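Long-range contacts in HD domain protein (PDB 4LRL), which hydrolyses deoxyribonucleoside triphosphates as an allosterically regulated, metal-binding phosphohydrolase of the HD-domain family: residues Ser61-Arg66 with Glu316-Asp321; His134-Gly139 with Ala155-Ile160; Gly241-Met246 with Glu411-Asp416; Asp397-Asn402 with Leu419-Thr424. All blocks are in the same frame, centred on the assembly; numbering follows the deposited sequence.

Contact 1. Residues Ser61-Arg66 with Glu316-Asp321. With DGT (2'-deoxyguanosine-5'-triphosphate), chain O.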
loop_
_atom_site.group_PDB
_atom_site.type_symbol
_atom_site.label_atom_id
_atom_site.label_comp_id
_atom_site.label_asym_id
_atom_site.label_seq_id
_atom_site.Cartn_x
_atom_site.Cartn_y
_atom_site.Cartn_z
ATOM N N SER C 61 -29.930 -15.538 2.976
ATOM C CA SER C 61 -30.560 -16.511 3.880
ATOM C C SER C 61 -30.197 -16.267 5.352
ATOM O O SER C 61 -29.137 -15.717 5.644
ATOM C CB SER C 61 -30.181 -17.941 3.483
ATOM O OG SER C 61 -28.892 -18.277 3.971
ATOM N N ALA C 62 -31.073 -16.707 6.260
ATOM C CA ALA C 62 -30.944 -16.445 7.698
ATOM C C ALA C 62 -29.642 -16.953 8.312
ATOM O O ALA C 62 -29.048 -16.283 9.154
ATOM C CB ALA C 62 -32.136 -17.034 8.449
ATOM N N GLU C 63 -29.213 -18.135 7.877
ATOM C CA GLU C 63 -28.058 -18.815 8.440
ATOM C C GLU C 63 -26.731 -18.184 8.007
ATOM O O GLU C 63 -25.744 -18.263 8.732
ATOM C CB GLU C 63 -28.085 -20.299 8.067
ATOM C CG GLU C 63 -29.237 -21.098 8.674
ATOM C CD GLU C 63 -30.548 -20.928 7.915
ATOM O OE1 GLU C 63 -30.509 -20.471 6.749
ATOM O OE2 GLU C 63 -31.618 -21.253 8.486
ATOM N N VAL C 64 -26.707 -17.580 6.822
ATOM C CA VAL C 64 -25.526 -16.877 6.340
ATOM C C VAL C 64 -25.471 -15.478 6.966
ATOM O O VAL C 64 -24.404 -15.020 7.359
ATOM C CB VAL C 64 -25.482 -16.812 4.794
ATOM C CG1 VAL C 64 -24.329 -15.939 4.297
ATOM C CG2 VAL C 64 -25.338 -18.216 4.208
ATOM N N GLN C 65 -26.623 -14.825 7.083
ATOM C CA GLN C 65 -26.700 -13.480 7.640
ATOM C C GLN C 65 -26.171 -13.375 9.069
ATOM O O GLN C 65 -25.607 -12.343 9.445
ATOM C CB GLN C 65 -28.133 -12.945 7.591
ATOM C CG GLN C 65 -28.593 -12.568 6.193
ATOM C CD GLN C 65 -27.771 -11.448 5.572
ATOM O OE1 GLN C 65 -27.588 -10.390 6.173
ATOM N NE2 GLN C 65 -27.295 -11.672 4.354
ATOM N N ARG C 66 -26.350 -14.434 9.858
ATOM C CA ARG C 66 -25.965 -14.387 11.265
ATOM C C ARG C 66 -24.442 -14.439 11.440
ATOM O O ARG C 66 -23.912 -14.101 12.502
ATOM C CB ARG C 66 -26.689 -15.468 12.086
ATOM C CG ARG C 66 -26.355 -16.891 11.724
ATOM C CD ARG C 66 -26.295 -17.766 12.966
ATOM N NE ARG C 66 -25.281 -18.794 12.769
ATOM C CZ ARG C 66 -24.626 -19.445 13.727
ATOM N NH1 ARG C 66 -23.723 -20.343 13.363
ATOM N NH2 ARG C 66 -24.860 -19.220 15.026
ATOM N N GLU C 316 -31.549 -23.798 18.431
ATOM C CA GLU C 316 -30.976 -23.196 19.633
ATOM C C GLU C 316 -29.549 -22.739 19.394
ATOM O O GLU C 316 -29.114 -21.703 19.921
ATOM C CB GLU C 316 -31.037 -24.172 20.808
ATOM C CG GLU C 316 -32.399 -24.186 21.507
ATOM C CD GLU C 316 -32.669 -25.470 22.269
ATOM O OE1 GLU C 316 -31.813 -26.379 22.246
ATOM O OE2 GLU C 316 -33.749 -25.572 22.892
ATOM N N TYR C 317 -28.822 -23.515 18.598
ATOM C CA TYR C 317 -27.453 -23.174 18.241
ATOM C C TYR C 317 -27.400 -21.924 17.359
ATOM O O TYR C 317 -26.623 -21.014 17.623
ATOM C CB TYR C 317 -26.781 -24.354 17.546
ATOM C CG TYR C 317 -25.329 -24.126 17.182
ATOM C CD1 TYR C 317 -24.309 -24.399 18.089
ATOM C CD2 TYR C 317 -24.976 -23.663 15.910
ATOM C CE1 TYR C 317 -22.974 -24.196 17.744
ATOM C CE2 TYR C 317 -23.654 -23.474 15.550
ATOM C CZ TYR C 317 -22.658 -23.737 16.464
ATOM O OH TYR C 317 -21.350 -23.547 16.092
ATOM N N LEU C 318 -28.258 -21.896 16.334
ATOM C CA LEU C 318 -28.320 -20.806 15.357
ATOM C C LEU C 318 -28.630 -19.434 15.960
ATOM O O LEU C 318 -28.385 -18.401 15.334
ATOM C CB LEU C 318 -29.339 -21.130 14.264
ATOM C CG LEU C 318 -28.993 -22.249 13.275
ATOM C CD1 LEU C 318 -30.224 -22.650 12.479
ATOM C CD2 LEU C 318 -27.854 -21.833 12.339
ATOM N N LYS C 319 -29.170 -19.429 17.173
ATOM C CA LYS C 319 -29.519 -18.189 17.848
ATOM C C LYS C 319 -28.288 -17.560 18.469
ATOM O O LYS C 319 -28.336 -16.410 18.907
ATOM C CB LYS C 319 -30.555 -18.450 18.948
ATOM C CG LYS C 319 -31.989 -18.598 18.452
ATOM C CD LYS C 319 -32.896 -19.005 19.592
ATOM C CE LYS C 319 -34.358 -19.061 19.163
ATOM N NZ LYS C 319 -35.156 -19.857 20.146
ATOM N N LEU C 320 -27.199 -18.325 18.520
ATOM C CA LEU C 320 -25.989 -17.888 19.199
ATOM C C LEU C 320 -25.059 -17.061 18.320
ATOM O O LEU C 320 -24.838 -17.399 17.157
ATOM C CB LEU C 320 -25.221 -19.086 19.738
ATOM C CG LEU C 320 -25.777 -19.850 20.933
ATOM C CD1 LEU C 320 -24.767 -20.915 21.291
ATOM C CD2 LEU C 320 -26.051 -18.932 22.130
ATOM N N ASP C 321 -24.527 -15.983 18.900
ATOM C CA ASP C 321 -23.517 -15.121 18.264
ATOM C C ASP C 321 -22.681 -14.420 19.344
ATOM O O ASP C 321 -22.918 -14.641 20.525
ATOM C CB ASP C 321 -24.176 -14.114 17.314
ATOM C CG ASP C 321 -25.215 -13.234 18.001
ATOM O OD1 ASP C 321 -26.301 -13.035 17.415
ATOM O OD2 ASP C 321 -24.951 -12.740 19.119
HETATM P PG DGT O . -32.447 -5.290 -5.041
HETATM O O1G DGT O . -33.902 -5.680 -4.871
HETATM O O2G DGT O . -31.461 -6.417 -4.830
HETATM O O3G DGT O . -32.201 -4.456 -6.284
HETATM O O3B DGT O . -32.176 -4.311 -3.787
HETATM P PB DGT O . -30.981 -3.230 -3.805
HETATM O O1B DGT O . -29.944 -3.648 -4.814
HETATM O O2B DGT O . -31.598 -1.852 -3.898
HETATM O O3A DGT O . -30.391 -3.361 -2.303
HETATM P PA DGT O . -29.740 -4.699 -1.688
HETATM O O1A DGT O . -29.642 -5.790 -2.709
HETATM O O2A DGT O . -30.422 -4.998 -0.377
HETATM O "O5'" DGT O . -28.245 -4.194 -1.364
HETATM C "C5'" DGT O . -27.531 -3.382 -2.298
HETATM C "C4'" DGT O . -26.105 -3.144 -1.818
HETATM O "O4'" DGT O . -25.885 -3.787 -0.563
HETATM C "C3'" DGT O . -25.097 -3.733 -2.794
HETATM O "O3'" DGT O . -24.103 -2.740 -3.100
HETATM C "C2'" DGT O . -24.470 -4.917 -2.077
HETATM C "C1'" DGT O . -24.674 -4.544 -0.616
HETATM N N9 DGT O . -24.755 -5.692 0.324
HETATM C C8 DGT O . -23.891 -5.919 1.326
HETATM N N7 DGT O . -24.223 -7.026 2.032
HETATM C C5 DGT O . -25.331 -7.523 1.472
HETATM C C6 DGT O . -26.206 -8.683 1.728
HETATM O O6 DGT O . -25.954 -9.457 2.676
HETATM N N1 DGT O . -27.261 -8.858 0.919
HETATM C C2 DGT O . -27.545 -8.021 -0.105
HETATM N N2 DGT O . -28.626 -8.265 -0.877
HETATM N N3 DGT O . -26.781 -6.932 -0.394
HETATM C C4 DGT O . -25.681 -6.643 0.347
#
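R66 makes the largest share of this contact, pushing its guanidinium against the C-terminal part of helix 314-318 and the residues that follow, where it meets Y317, L318 and L320. On the polar side, R66 NH2 comes to 2.8 Å from L320 O, which lies at the edge of the guanidinium near its plane. NH1 makes a weak hydrogen bond to V136 O. With CG wedged between backbone N and carbonyl carbon (chi1 64°), the arginine chain bends at chi2 and chi3 on its way to L320 O.

The apolar contacts centre on L318 CD2. It sits 4.0 Å above the plane of the R66 guanidinium, toward its rim, and the same methyl meets E63 CG at 4.0 Å. R66 NH1 approaches the Y317 ring obliquely, 3.8 Å from CE2, with the two planes 51° apart.

Ligand binding falls to Q65: NE2 donates to O6 of the bound dGTP (3.1 Å, 169°). Among the neighbouring helices, E63 bonds to the backbone N atoms of E167 and V168 on helix 167-175, and L318 leans on I160 of helix 153-162.

Contact 2. Residues His134-Gly139 with Ala155-Ile160; sequences HDVGHG and AITVQI. With NI (nickel (II) ion), chain N.
T157 holds OG1 beside its own backbone N (chi1 -64°), which turns the oxygen to G137 and the CG2 methyl to V136. V136, with CG1 between its backbone N and carbonyl carbon (chi1 84°), sends that methyl to meet T157 CG2 and, tip to tip, I160 CD1, each 3.8 Å away.

The one polar link is weak: G137 N donates to T157 OG1 at 2.9 Å, bent to 129° at the hydrogen, and that hydroxyl is also bonded to H153 O. G137 has no side chain, and its CA comes within 3.8 Å of T157 CA, pressing the loop onto the helix backbone. I156 CG2 lies against G137 O.

D135 and H134 point the other way, to the nickel ion, which each binds at 2.2 Å, through OD2 and NE2. D135 OD1 takes a hydrogen bond from a metal-bound water and a weak one from H138 NE2. H90, D207 and two waters complete the ligand set. This is the H...HD...D metal site that names the HD domain, with helix 153-162 backing its loop.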
loop_
_atom_site.group_PDB
_atom_site.type_symbol
_atom_site.label_atom_id
_atom_site.label_comp_id
_atom_site.label_asym_id
_atom_site.label_seq_id
_atom_site.Cartn_x
_atom_site.Cartn_y
_atom_site.Cartn_z
ATOM N N HIS C 134 -19.028 -22.770 3.507
ATOM C CA HIS C 134 -18.004 -23.611 4.162
ATOM C C HIS C 134 -17.897 -23.421 5.686
ATOM O O HIS C 134 -17.539 -24.338 6.399
ATOM C CB HIS C 134 -16.623 -23.473 3.481
ATOM C CG HIS C 134 -15.883 -22.218 3.850
ATOM N ND1 HIS C 134 -16.316 -20.955 3.491
ATOM C CD2 HIS C 134 -14.737 -22.036 4.551
ATOM C CE1 HIS C 134 -15.472 -20.052 3.959
ATOM N NE2 HIS C 134 -14.506 -20.679 4.608
ATOM N N ASP C 135 -18.235 -22.234 6.170
ATOM C CA ASP C 135 -18.055 -21.884 7.579
ATOM C C ASP C 135 -19.376 -21.597 8.278
ATOM O O ASP C 135 -19.381 -21.054 9.385
ATOM C CB ASP C 135 -17.170 -20.642 7.696
ATOM C CG ASP C 135 -15.690 -20.955 7.591
ATOM O OD1 ASP C 135 -15.274 -22.133 7.741
ATOM O OD2 ASP C 135 -14.930 -19.994 7.355
ATOM N N VAL C 136 -20.486 -21.958 7.642
ATOM C CA VAL C 136 -21.808 -21.610 8.151
ATOM C C VAL C 136 -22.109 -22.232 9.532
ATOM O O VAL C 136 -22.900 -21.697 10.284
ATOM C CB VAL C 136 -22.918 -21.904 7.093
ATOM C CG1 VAL C 136 -23.354 -23.361 7.120
ATOM C CG2 VAL C 136 -24.099 -20.979 7.282
ATOM N N GLY C 137 -21.447 -23.339 9.865
ATOM C CA GLY C 137 -21.673 -24.021 11.141
ATOM C C GLY C 137 -20.871 -23.492 12.324
ATOM O O GLY C 137 -20.999 -24.001 13.436
ATOM N N HIS C 138 -20.027 -22.488 12.085
ATOM C CA HIS C 138 -19.278 -21.846 13.163
ATOM C C HIS C 138 -20.213 -21.033 14.052
ATOM O O HIS C 138 -21.054 -20.284 13.547
ATOM C CB HIS C 138 -18.229 -20.895 12.599
ATOM C CG HIS C 138 -16.972 -21.561 12.129
ATOM N ND1 HIS C 138 -16.067 -22.142 12.992
ATOM C CD2 HIS C 138 -16.440 -21.680 10.889
ATOM C CE1 HIS C 138 -15.041 -22.610 12.302
ATOM N NE2 HIS C 138 -15.243 -22.342 11.023
ATOM N N GLY C 139 -20.062 -21.184 15.368
ATOM C CA GLY C 139 -20.766 -20.346 16.334
ATOM C C GLY C 139 -19.800 -19.332 16.922
ATOM O O GLY C 139 -18.672 -19.219 16.447
ATOM N N ALA C 155 -19.684 -30.657 11.542
ATOM C CA ALA C 155 -20.935 -31.396 11.724
ATOM C C ALA C 155 -22.151 -30.469 11.603
ATOM O O ALA C 155 -23.124 -30.804 10.937
ATOM C CB ALA C 155 -20.950 -32.145 13.062
ATOM N N ILE C 156 -22.073 -29.299 12.229
ATOM C CA ILE C 156 -23.172 -28.335 12.213
ATOM C C ILE C 156 -23.392 -27.714 10.835
ATOM O O ILE C 156 -24.535 -27.530 10.412
ATOM C CB ILE C 156 -22.996 -27.266 13.300
ATOM C CG1 ILE C 156 -23.171 -27.919 14.675
ATOM C CG2 ILE C 156 -23.998 -26.131 13.116
ATOM C CD1 ILE C 156 -22.408 -27.238 15.782
ATOM N N THR C 157 -22.300 -27.409 10.138
ATOM C CA THR C 157 -22.363 -26.959 8.756
ATOM C C THR C 157 -23.166 -27.945 7.908
ATOM O O THR C 157 -24.087 -27.538 7.199
ATOM C CB THR C 157 -20.955 -26.778 8.151
ATOM O OG1 THR C 157 -20.272 -25.746 8.860
ATOM C CG2 THR C 157 -21.037 -26.379 6.686
ATOM N N VAL C 158 -22.816 -29.230 7.999
ATOM C CA VAL C 158 -23.492 -30.278 7.242
ATOM C C VAL C 158 -24.963 -30.333 7.636
ATOM O O VAL C 158 -25.834 -30.453 6.773
ATOM C CB VAL C 158 -22.807 -31.665 7.436
ATOM C CG1 VAL C 158 -23.664 -32.803 6.856
ATOM C CG2 VAL C 158 -21.416 -31.655 6.817
ATOM N N GLN C 159 -25.227 -30.229 8.936
ATOM C CA GLN C 159 -26.592 -30.145 9.455
ATOM C C GLN C 159 -27.389 -29.009 8.811
ATOM O O GLN C 159 -28.516 -29.216 8.378
ATOM C CB GLN C 159 -26.586 -29.939 10.971
ATOM C CG GLN C 159 -26.391 -31.188 11.799
ATOM C CD GLN C 159 -26.507 -30.907 13.288
ATOM O OE1 GLN C 159 -27.360 -30.129 13.726
ATOM N NE2 GLN C 159 -25.646 -31.541 14.077
ATOM N N ILE C 160 -26.798 -27.816 8.754
ATOM C CA ILE C 160 -27.484 -26.634 8.227
ATOM C C ILE C 160 -27.819 -26.819 6.745
ATOM O O ILE C 160 -28.864 -26.371 6.254
ATOM C CB ILE C 160 -26.632 -25.362 8.433
ATOM C CG1 ILE C 160 -26.526 -25.034 9.928
ATOM C CG2 ILE C 160 -27.211 -24.174 7.644
ATOM C CD1 ILE C 160 -25.344 -24.174 10.277
HETATM NI NI NI N . -13.033 -20.194 6.183
HETATM O O HOH W 1 -12.415 -21.821 7.431
HETATM O O HOH W 2 -12.029 -19.345 8.211
#

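Contact 3. Residues Gly241-Met246 with Glu411-Asp416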
loop_
_atom_site.group_PDB
_atom_site.type_symbol
_atom_site.label_atom_id
_atom_site.label_comp_id
_atom_site.label_asym_id
_atom_site.label_seq_id
_atom_site.Cartn_x
_atom_site.Cartn_y
_atom_site.Cartn_z
ATOM N N GLY C 241 -6.880 -33.043 -9.188
ATOM C CA GLY C 241 -7.299 -31.852 -8.451
ATOM C C GLY C 241 -6.812 -30.525 -8.993
ATOM O O GLY C 241 -7.113 -30.151 -10.131
ATOM N N ILE C 242 -6.063 -29.817 -8.154
ATOM C CA ILE C 242 -5.560 -28.479 -8.469
ATOM C C ILE C 242 -4.044 -28.420 -8.309
ATOM O O ILE C 242 -3.495 -28.920 -7.329
ATOM C CB ILE C 242 -6.242 -27.413 -7.582
ATOM C CG1 ILE C 242 -7.688 -27.208 -8.038
ATOM C CG2 ILE C 242 -5.454 -26.100 -7.577
ATOM C CD1 ILE C 242 -8.479 -26.263 -7.169
ATOM N N ALA C 243 -3.386 -27.800 -9.284
ATOM C CA ALA C 243 -1.936 -27.658 -9.302
ATOM C C ALA C 243 -1.546 -26.244 -9.719
ATOM O O ALA C 243 -2.405 -25.402 -9.970
ATOM C CB ALA C 243 -1.309 -28.691 -10.252
ATOM N N PHE C 244 -0.245 -25.983 -9.781
ATOM C CA PHE C 244 0.248 -24.657 -10.126
ATOM C C PHE C 244 1.418 -24.776 -11.060
ATOM O O PHE C 244 2.376 -25.505 -10.785
ATOM C CB PHE C 244 0.627 -23.867 -8.860
ATOM C CG PHE C 244 -0.478 -23.812 -7.851
ATOM C CD1 PHE C 244 -0.715 -24.897 -6.998
ATOM C CD2 PHE C 244 -1.312 -22.706 -7.777
ATOM C CE1 PHE C 244 -1.758 -24.872 -6.095
ATOM C CE2 PHE C 244 -2.354 -22.673 -6.862
ATOM C CZ PHE C 244 -2.575 -23.752 -6.020
ATOM N N ALA C 245 1.330 -24.054 -12.171
ATOM C CA ALA C 245 2.385 -24.060 -13.176
ATOM C C ALA C 245 3.726 -23.788 -12.505
ATOM O O ALA C 245 3.828 -22.903 -11.638
ATOM C CB ALA C 245 2.096 -23.025 -14.259
ATOM N N MET C 246 4.739 -24.564 -12.892
ATOM C CA MET C 246 6.092 -24.439 -12.329
ATOM C C MET C 246 6.665 -23.023 -12.453
ATOM O O MET C 246 7.466 -22.603 -11.618
ATOM C CB MET C 246 7.045 -25.473 -12.956
ATOM C CG MET C 246 8.411 -25.593 -12.279
ATOM S SD MET C 246 8.356 -26.088 -10.532
ATOM C CE MET C 246 9.991 -25.569 -10.029
ATOM N N GLU C 411 0.984 -29.143 -5.316
ATOM C CA GLU C 411 1.560 -29.741 -6.520
ATOM C C GLU C 411 1.916 -28.695 -7.569
ATOM O O GLU C 411 1.091 -27.850 -7.931
ATOM C CB GLU C 411 0.625 -30.790 -7.124
ATOM C CG GLU C 411 0.140 -31.854 -6.143
ATOM C CD GLU C 411 1.116 -33.009 -5.945
ATOM O OE1 GLU C 411 2.341 -32.838 -6.130
ATOM O OE2 GLU C 411 0.649 -34.100 -5.585
ATOM N N LEU C 412 3.157 -28.754 -8.041
ATOM C CA LEU C 412 3.627 -27.879 -9.112
ATOM C C LEU C 412 3.689 -28.690 -10.389
ATOM O O LEU C 412 4.199 -29.819 -10.389
ATOM C CB LEU C 412 5.000 -27.301 -8.781
ATOM C CG LEU C 412 5.092 -26.377 -7.562
ATOM C CD1 LEU C 412 6.455 -26.483 -6.914
ATOM C CD2 LEU C 412 4.801 -24.937 -7.935
ATOM N N MET C 413 3.150 -28.133 -11.468
ATOM C CA MET C 413 3.163 -28.841 -12.746
ATOM C C MET C 413 4.261 -28.390 -13.707
ATOM O O MET C 413 4.376 -27.210 -14.047
ATOM C CB MET C 413 1.806 -28.790 -13.439
ATOM C CG MET C 413 1.730 -29.782 -14.582
ATOM S SD MET C 413 0.157 -29.792 -15.431
ATOM C CE MET C 413 -0.838 -30.684 -14.238
ATOM N N GLN C 414 5.058 -29.366 -14.139
ATOM C CA GLN C 414 6.172 -29.129 -15.043
ATOM C C GLN C 414 5.644 -28.996 -16.468
ATOM O O GLN C 414 4.519 -29.395 -16.759
ATOM C CB GLN C 414 7.164 -30.293 -14.973
ATOM C CG GLN C 414 7.557 -30.758 -13.566
ATOM C CD GLN C 414 8.874 -30.177 -13.095
ATOM O OE1 GLN C 414 9.212 -29.030 -13.393
ATOM N NE2 GLN C 414 9.627 -30.970 -12.345
ATOM N N LYS C 415 6.469 -28.439 -17.351
ATOM C CA LYS C 415 6.157 -28.356 -18.781
ATOM C C LYS C 415 5.792 -29.718 -19.384
ATOM O O LYS C 415 5.038 -29.785 -20.354
ATOM C CB LYS C 415 7.332 -27.738 -19.546
ATOM C CG LYS C 415 6.936 -27.080 -20.863
ATOM C CD LYS C 415 7.800 -27.571 -22.033
ATOM C CE LYS C 415 7.637 -26.698 -23.278
ATOM N NZ LYS C 415 6.280 -26.791 -23.889
ATOM N N ASP C 416 6.318 -30.795 -18.803
ATOM C CA ASP C 416 6.045 -32.162 -19.290
ATOM C C ASP C 416 4.708 -32.738 -18.784
ATOM O O ASP C 416 4.273 -33.813 -19.212
ATOM C CB ASP C 416 7.230 -33.102 -18.986
ATOM C CG ASP C 416 7.315 -33.525 -17.514
ATOM O OD1 ASP C 416 6.931 -32.752 -16.613
ATOM O OD2 ASP C 416 7.789 -34.647 -17.250
#
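F244 and L412 face each other as partners in a parallel strand pair, whose short segments 241-245 and 411-413 cross at -53°. The tight part of the contact is the backbone ladder beside them. F244 N donates to E411 O at 2.9 Å. F244 O then receives M413 N at 2.8 Å, and L412 CA-H closes on the same oxygen, with CA 3.2 Å from it. M246 N to M413 O, 2.9 Å, ends the ladder.

Side chains alternate: F244 and L412 occupy one face, A245 and M413 the other, and A243 CB packs against E411 O at 3.4 Å. E411 O also lies at the edge of the F244 ring. M246 belongs to the tight part too: its CB is 3.4 Å from M413 O, and the chain, CG anti to the backbone N (chi1 -170°), bends at chi2 and lays SD 4.0 Å from L412 CB.

Q414 is the looser, partly exposed side. It runs alongside M246, OE1 3.7 Å from CG, and leads to the exposed K415 and D416. Between strands 235-238 and 419-421, this is the central parallel pair of a mixed four-stranded sheet.

Contact 4. Residues Asp397-Asn402 with Leu419-Thr424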
loop_
_atom_site.group_PDB
_atom_site.type_symbol
_atom_site.label_atom_id
_atom_site.label_comp_id
_atom_site.label_asym_id
_atom_site.label_seq_id
_atom_site.Cartn_x
_atom_site.Cartn_y
_atom_site.Cartn_z
ATOM N N ASP C 397 -3.085 -25.493 10.871
ATOM C CA ASP C 397 -2.154 -26.570 10.543
ATOM C C ASP C 397 -0.957 -26.079 9.718
ATOM O O ASP C 397 -1.103 -25.234 8.832
ATOM C CB ASP C 397 -2.890 -27.688 9.799
ATOM C CG ASP C 397 -3.400 -27.254 8.434
ATOM O OD1 ASP C 397 -4.094 -26.218 8.338
ATOM O OD2 ASP C 397 -3.104 -27.956 7.450
ATOM N N PHE C 398 0.224 -26.611 10.025
ATOM C CA PHE C 398 1.441 -26.283 9.285
ATOM C C PHE C 398 1.530 -27.090 7.999
ATOM O O PHE C 398 0.913 -28.154 7.887
ATOM C CB PHE C 398 2.679 -26.552 10.139
ATOM C CG PHE C 398 2.912 -25.525 11.204
ATOM C CD1 PHE C 398 3.524 -24.312 10.897
ATOM C CD2 PHE C 398 2.522 -25.766 12.515
ATOM C CE1 PHE C 398 3.747 -23.354 11.882
ATOM C CE2 PHE C 398 2.739 -24.812 13.510
ATOM C CZ PHE C 398 3.352 -23.605 13.190
ATOM N N TYR C 399 2.299 -26.585 7.036
ATOM C CA TYR C 399 2.545 -27.327 5.807
ATOM C C TYR C 399 3.537 -28.474 6.045
ATOM O O TYR C 399 4.724 -28.240 6.254
ATOM C CB TYR C 399 3.013 -26.398 4.673
ATOM C CG TYR C 399 3.116 -27.106 3.343
ATOM C CD1 TYR C 399 2.020 -27.792 2.816
ATOM C CD2 TYR C 399 4.308 -27.111 2.616
ATOM C CE1 TYR C 399 2.103 -28.472 1.595
ATOM C CE2 TYR C 399 4.403 -27.779 1.390
ATOM C CZ TYR C 399 3.294 -28.463 0.888
ATOM O OH TYR C 399 3.362 -29.138 -0.314
ATOM N N ARG C 400 3.030 -29.705 6.041
ATOM C CA ARG C 400 3.867 -30.901 6.180
ATOM C C ARG C 400 3.507 -31.931 5.107
ATOM O O ARG C 400 2.722 -32.846 5.362
ATOM C CB ARG C 400 3.736 -31.520 7.574
ATOM C CG ARG C 400 4.827 -32.545 7.864
ATOM C CD ARG C 400 4.433 -33.570 8.919
ATOM N NE ARG C 400 4.125 -32.937 10.199
ATOM C CZ ARG C 400 4.266 -33.520 11.383
ATOM N NH1 ARG C 400 3.954 -32.848 12.481
ATOM N NH2 ARG C 400 4.724 -34.764 11.478
ATOM N N PRO C 401 4.076 -31.780 3.898
ATOM C CA PRO C 401 3.733 -32.669 2.795
ATOM C C PRO C 401 4.145 -34.118 3.043
ATOM O O PRO C 401 5.314 -34.400 3.317
ATOM C CB PRO C 401 4.502 -32.079 1.606
ATOM C CG PRO C 401 5.578 -31.251 2.212
ATOM C CD PRO C 401 4.998 -30.711 3.475
ATOM N N ASN C 402 3.171 -35.016 2.973
ATOM C CA ASN C 402 3.439 -36.438 3.059
ATOM C C ASN C 402 3.468 -37.045 1.667
ATOM O O ASN C 402 2.453 -37.075 0.967
ATOM C CB ASN C 402 2.407 -37.140 3.931
ATOM C CG ASN C 402 2.887 -38.477 4.421
ATOM O OD1 ASN C 402 3.107 -39.402 3.639
ATOM N ND2 ASN C 402 3.054 -38.592 5.729
ATOM N N LEU C 419 3.865 -33.821 -12.040
ATOM C CA LEU C 419 3.686 -33.064 -10.831
ATOM C C LEU C 419 4.851 -33.236 -9.889
ATOM O O LEU C 419 5.354 -34.337 -9.684
ATOM C CB LEU C 419 2.389 -33.479 -10.146
ATOM C CG LEU C 419 1.174 -33.119 -10.993
ATOM C CD1 LEU C 419 0.045 -34.019 -10.622
ATOM C CD2 LEU C 419 0.815 -31.635 -10.831
ATOM N N VAL C 420 5.252 -32.127 -9.299
ATOM C CA VAL C 420 6.375 -32.099 -8.401
ATOM C C VAL C 420 5.948 -31.305 -7.177
ATOM O O VAL C 420 5.446 -30.180 -7.295
ATOM C CB VAL C 420 7.630 -31.540 -9.136
ATOM C CG1 VAL C 420 8.454 -30.626 -8.268
ATOM C CG2 VAL C 420 8.471 -32.703 -9.685
ATOM N N GLU C 421 6.118 -31.921 -6.011
ATOM C CA GLU C 421 5.725 -31.333 -4.732
ATOM C C GLU C 421 6.579 -30.106 -4.401
ATOM O O GLU C 421 7.780 -30.098 -4.652
ATOM C CB GLU C 421 5.815 -32.399 -3.626
ATOM C CG GLU C 421 5.216 -31.994 -2.287
ATOM C CD GLU C 421 6.192 -31.241 -1.403
ATOM O OE1 GLU C 421 7.222 -31.826 -1.014
ATOM O OE2 GLU C 421 5.921 -30.069 -1.080
ATOM N N LEU C 422 5.944 -29.081 -3.830
ATOM C CA LEU C 422 6.550 -27.774 -3.614
ATOM C C LEU C 422 7.889 -27.754 -2.859
ATOM O O LEU C 422 8.866 -27.191 -3.351
ATOM C CB LEU C 422 5.546 -26.843 -2.933
ATOM C CG LEU C 422 6.052 -25.450 -2.546
ATOM C CD1 LEU C 422 6.413 -24.615 -3.772
ATOM C CD2 LEU C 422 5.038 -24.730 -1.684
ATOM N N ALA C 423 7.916 -28.336 -1.662
ATOM C CA ALA C 423 9.111 -28.352 -0.811
ATOM C C ALA C 423 10.312 -28.977 -1.525
ATOM O O ALA C 423 11.451 -28.536 -1.355
ATOM C CB ALA C 423 8.823 -29.092 0.498
ATOM N N THR C 424 10.031 -30.003 -2.320
ATOM C CA THR C 424 11.010 -30.684 -3.169
ATOM C C THR C 424 11.871 -29.722 -4.010
ATOM O O THR C 424 13.085 -29.895 -4.096
ATOM C CB THR C 424 10.282 -31.719 -4.053
ATOM O OG1 THR C 424 10.181 -32.953 -3.336
ATOM C CG2 THR C 424 10.980 -31.951 -5.384
#
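Y399 and E421 meet at the N-cap of the short, weakly bonded helix at 422-425, where the glutamate carboxylate caps the first turn and the tyrosine hydroxyl binds the same oxygen. Y399 has its CG opposite the backbone N (chi1 -173°), which stretches the ring out to the cap. From there OH donates to E421 OE2 at 2.8 Å, and the hydroxyl is also bonded to I410 N. OE2 lies near the plane of the ring, at its edge.

E421 bends at chi2 to fold the carboxylate back over its own helix start. P401 crosses it at about a right angle, its CG 3.5 Å from OE2 and 4.3 Å from A423 CB. The proline also covers Y399: its CD lies 3.6 Å above the ring, over the centre. L422 CD2 packs at Y399 CE2, 4.4 Å away, and continues onto V429 of helix 427-434.

Two donors thus fix E421 OE2 from opposite faces of the carboxylate plane: Y399 OH on the anti side, 34° out of the plane, and A423 N at 2.7 Å, 49° out.

In the fold
The four contacts form two pairs. Contacts 1 and 2, centres 10 Å apart, touch through Y317 OH, which makes a probable hydrogen bond to G137 O, so helix 314-318 rests on the loop that holds two of the nickel ligands. With Q65 binding dGTP in contact 1, these packed elements lie between that nucleotide pocket and the metal site. Contacts 3 and 4, centres 13 Å apart, share the four-stranded sheet: strands 411-413 and 419-421 are neighbours there, L412 O taking a probable hydrogen bond from V420 N. Along the chain, contact 2 falls between the segments of contact 1, while those of 3 and 4 alternate. Contacts 2 and 3 have centres about 32 Å apart and nearest atoms about 14 Å apart, with no touch.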